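Local coordinates for ferulic acid decarboxylase 1 (Candida dubliniensis, PDB 4ZAD), which probably catalyses the reversible decarboxylation of aromatic acrylic acids such as ferulic and cinnamic acid to vinyl products, using prenylated FMN and manganese, at residues D26-P31 and F52-Q57. Sequence-based numbering, arbitrary orientation.
Sequences DTEVDP and FNNLKQ
Val29 is gripped at both ends by the 52-57 backbone: its N donates to Asn54 O at 3.1 Å, and its O accepts from Lys56 N at 2.9 Å. The two bonds fall either side of Leu55 and make Val29-Leu55 a single parallel beta bridge, which carries the pairing of the parallel strands 22-25 and 49-52 of the N-terminal domain into the loops beyond them. Two CA-H...O contacts reinforce it, Glu28 CA lying 3.2 Å from Asn54 O and Leu55 CA approaching Val29 O. Between strands and bridge the chains part, and Asn54 fills in. With CG anti to its backbone N (chi1 -172°), its amide reaches across, and ND2 gives a fairly straight bond (157° at the hydrogen) to Asp26 O, 3.1 Å away and in the amide plane; a short side chain ending in an N-H donor suits this task. A water lodged between the two backbones accepts from Asn54 N and donates weakly to Thr27 O, linking two groups that do not pair directly. The Thr27 side chain faces away from 52-57, and its OG1 hydrogen-bonds Lys510 O of the second subunit.

The apolar residues take the buried side. Val29, branched at CB, sets CG1 4.0 Å from Phe52 CE2, with CG2 near CD2, the two side chains crossing at about a right angle, while Ile38 of helix 34-45 touches both. Leu55 packs on Val35 and Ile70. Pro31, which needs no N-H partner, lays CD 3.5 Å from Lys56 O.

On the exposed side, the long methylene chain of Lys56, extended as far as CE, runs beside Asp30 and obliquely over Glu28. Its ammonium stays beyond salt-bridge distance of both acids, though their charges may still attract it weakly; Glu28 instead meets the aliphatic part, OE2 lying 3.5 Å from Lys56 CD.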
ATOM      1  N   ASP A  26      -4.427  -0.052 -36.126  1.00 41.59           N
ATOM      2  CA  ASP A  26      -5.142   0.238 -37.370  1.00 42.22           C
ATOM      3  C   ASP A  26      -6.635  -0.171 -37.366  1.00 41.79           C
ATOM      4  O   ASP A  26      -7.358   0.180 -38.289  1.00 41.85           O
ATOM      5  CB  ASP A  26      -4.417  -0.429 -38.544  1.00 42.50           C
ATOM      6  CG  ASP A  26      -2.994   0.064 -38.695  1.00 44.04           C
ATOM      7  OD1 ASP A  26      -2.606   0.999 -37.968  1.00 45.71           O
ATOM      8  OD2 ASP A  26      -2.263  -0.476 -39.548  1.00 47.25           O
ATOM      9  N   THR A  27      -7.094  -0.883 -36.341  1.00 41.65           N
ATOM     10  CA  THR A  27      -8.513  -1.282 -36.233  1.00 41.92           C
ATOM     11  C   THR A  27      -9.418  -0.140 -35.774  1.00 41.79           C
ATOM     12  O   THR A  27      -9.131   0.557 -34.789  1.00 42.01           O
ATOM     13  CB  THR A  27      -8.684  -2.399 -35.187  1.00 41.83           C
ATOM     14  OG1 THR A  27      -7.724  -3.416 -35.446  1.00 42.04           O
ATOM     15  CG2 THR A  27     -10.089  -2.963 -35.211  1.00 41.50           C
ATOM     16  N   GLU A  28     -10.549   0.031 -36.431  1.00 41.57           N
ATOM     17  CA  GLU A  28     -11.415   1.126 -36.039  1.00 41.25           C
ATOM     18  C   GLU A  28     -11.781   1.013 -34.557  1.00 40.63           C
ATOM     19  O   GLU A  28     -12.266  -0.024 -34.091  1.00 41.23           O
ATOM     20  CB  GLU A  28     -12.671   1.211 -36.895  1.00 41.41           C
ATOM     21  CG  GLU A  28     -13.434   2.499 -36.625  1.00 42.70           C
ATOM     22  CD  GLU A  28     -14.797   2.540 -37.311  1.00 43.56           C
ATOM     23  OE1 GLU A  28     -14.819   2.831 -38.532  1.00 40.28           O
ATOM     24  OE2 GLU A  28     -15.824   2.302 -36.608  1.00 43.57           O
ATOM     25  N   VAL A  29     -11.534   2.101 -33.830  1.00 39.74           N
ATOM     26  CA  VAL A  29     -11.887   2.241 -32.409  1.00 38.00           C
ATOM     27  C   VAL A  29     -12.762   3.473 -32.268  1.00 37.10           C
ATOM     28  O   VAL A  29     -12.545   4.476 -32.957  1.00 35.63           O
ATOM     29  CB  VAL A  29     -10.607   2.398 -31.553  1.00 38.17           C
ATOM     30  CG1 VAL A  29     -10.946   2.633 -30.073  1.00 36.43           C
ATOM     31  CG2 VAL A  29      -9.707   1.177 -31.759  1.00 36.82           C
ATOM     32  N   ASP A  30     -13.763   3.375 -31.393  1.00 37.19           N
ATOM     33  CA  ASP A  30     -14.808   4.407 -31.253  1.00 37.23           C
ATOM     34  C   ASP A  30     -14.367   5.377 -30.187  1.00 36.67           C
ATOM     35  O   ASP A  30     -14.006   4.956 -29.098  1.00 36.36           O
ATOM     36  CB  ASP A  30     -16.175   3.780 -30.886  1.00 37.53           C
ATOM     37  CG  ASP A  30     -17.359   4.768 -31.010  1.00 38.54           C
ATOM     38  OD1 ASP A  30     -17.169   5.950 -31.320  1.00 41.25           O
ATOM     39  OD2 ASP A  30     -18.519   4.369 -30.783  1.00 42.33           O
ATOM     40  N   PRO A  31     -14.367   6.676 -30.501  1.00 36.85           N
ATOM     41  CA  PRO A  31     -14.091   7.723 -29.491  1.00 37.13           C
ATOM     42  C   PRO A  31     -15.022   7.670 -28.286  1.00 37.04           C
ATOM     43  O   PRO A  31     -14.628   8.003 -27.148  1.00 36.26           O
ATOM     44  CB  PRO A  31     -14.317   9.023 -30.264  1.00 37.05           C
ATOM     45  CG  PRO A  31     -14.006   8.668 -31.694  1.00 37.77           C
ATOM     46  CD  PRO A  31     -14.306   7.204 -31.881  1.00 36.72           C
ATOM     47  N   PHE A  52      -3.545   5.470 -32.025  1.00 35.08           N
ATOM     48  CA  PHE A  52      -4.784   5.147 -32.686  1.00 35.08           C
ATOM     49  C   PHE A  52      -4.790   5.828 -34.024  1.00 36.15           C
ATOM     50  O   PHE A  52      -5.017   7.032 -34.089  1.00 35.48           O
ATOM     51  CB  PHE A  52      -5.956   5.695 -31.902  1.00 34.80           C
ATOM     52  CG  PHE A  52      -6.152   5.062 -30.591  1.00 32.37           C
ATOM     53  CD1 PHE A  52      -5.562   5.584 -29.476  1.00 30.16           C
ATOM     54  CD2 PHE A  52      -6.947   3.934 -30.470  1.00 31.15           C
ATOM     55  CE1 PHE A  52      -5.751   5.002 -28.270  1.00 30.45           C
ATOM     56  CE2 PHE A  52      -7.146   3.364 -29.269  1.00 29.99           C
ATOM     57  CZ  PHE A  52      -6.546   3.895 -28.162  1.00 30.49           C
ATOM     58  N   ASN A  53      -4.543   5.057 -35.086  1.00 38.00           N
ATOM     59  CA  ASN A  53      -4.549   5.585 -36.452  1.00 38.87           C
ATOM     60  C   ASN A  53      -5.943   5.604 -37.104  1.00 39.57           C
ATOM     61  O   ASN A  53      -6.172   6.357 -38.040  1.00 39.83           O
ATOM     62  CB  ASN A  53      -3.612   4.782 -37.351  1.00 39.34           C
ATOM     63  CG  ASN A  53      -2.149   4.820 -36.908  1.00 40.72           C
ATOM     64  OD1 ASN A  53      -1.418   3.850 -37.145  1.00 42.51           O
ATOM     65  ND2 ASN A  53      -1.703   5.928 -36.309  1.00 41.02           N
ATOM     66  N   ASN A  54      -6.870   4.774 -36.631  1.00 40.23           N
ATOM     67  CA  ASN A  54      -8.171   4.621 -37.303  1.00 40.56           C
ATOM     68  C   ASN A  54      -9.289   4.786 -36.309  1.00 40.29           C
ATOM     69  O   ASN A  54      -9.807   3.824 -35.795  1.00 38.82           O
ATOM     70  CB  ASN A  54      -8.248   3.245 -38.002  1.00 41.08           C
ATOM     71  CG  ASN A  54      -9.507   3.066 -38.906  1.00 41.49           C
ATOM     72  OD1 ASN A  54     -10.325   3.979 -39.101  1.00 40.74           O
ATOM     73  ND2 ASN A  54      -9.641   1.865 -39.457  1.00 40.65           N
ATOM     74  N   LEU A  55      -9.620   6.042 -36.029  1.00 41.41           N
ATOM     75  CA  LEU A  55     -10.710   6.387 -35.127  1.00 41.87           C
ATOM     76  C   LEU A  55     -12.023   6.437 -35.922  1.00 42.74           C
ATOM     77  O   LEU A  55     -11.995   6.670 -37.143  1.00 43.06           O
ATOM     78  CB  LEU A  55     -10.417   7.734 -34.458  1.00 41.88           C
ATOM     79  CG  LEU A  55      -9.469   7.735 -33.248  1.00 41.03           C
ATOM     80  CD1 LEU A  55      -9.223   9.162 -32.751  1.00 39.07           C
ATOM     81  CD2 LEU A  55     -10.014   6.887 -32.114  1.00 38.54           C
ATOM     82  N   LYS A  56     -13.154   6.187 -35.254  1.00 43.36           N
ATOM     83  CA  LYS A  56     -14.449   6.227 -35.926  1.00 44.20           C
ATOM     84  C   LYS A  56     -14.845   7.665 -36.080  1.00 44.54           C
ATOM     85  O   LYS A  56     -15.042   8.359 -35.083  1.00 44.17           O
ATOM     86  CB  LYS A  56     -15.552   5.484 -35.157  1.00 44.60           C
ATOM     87  CG  LYS A  56     -16.957   5.507 -35.872  1.00 45.90           C
ATOM     88  CD  LYS A  56     -17.996   4.597 -35.158  1.00 47.80           C
ATOM     89  CE  LYS A  56     -19.468   4.800 -35.640  1.00 48.99           C
ATOM     90  NZ  LYS A  56     -20.338   5.608 -34.674  1.00 47.30           N
ATOM     91  N   GLN A  57     -15.004   8.080 -37.335  1.00 45.33           N
ATOM     92  CA  GLN A  57     -15.173   9.478 -37.693  1.00 45.67           C
ATOM     93  C   GLN A  57     -16.620   9.866 -37.960  1.00 46.16           C
ATOM     94  O   GLN A  57     -17.428   9.071 -38.466  1.00 46.78           O
ATOM     95  CB  GLN A  57     -14.308   9.809 -38.903  1.00 45.69           C
ATOM     96  CG  GLN A  57     -12.817   9.944 -38.569  1.00 45.67           C
ATOM     97  CD  GLN A  57     -12.441  11.337 -38.002  1.00 46.27           C
ATOM     98  OE1 GLN A  57     -13.222  11.982 -37.257  1.00 44.91           O
ATOM     99  NE2 GLN A  57     -11.234  11.792 -38.344  1.00 45.30           N
TER
HETATM  100  O   HOH W   1      -7.090   3.139 -34.341  1.00 39.98           O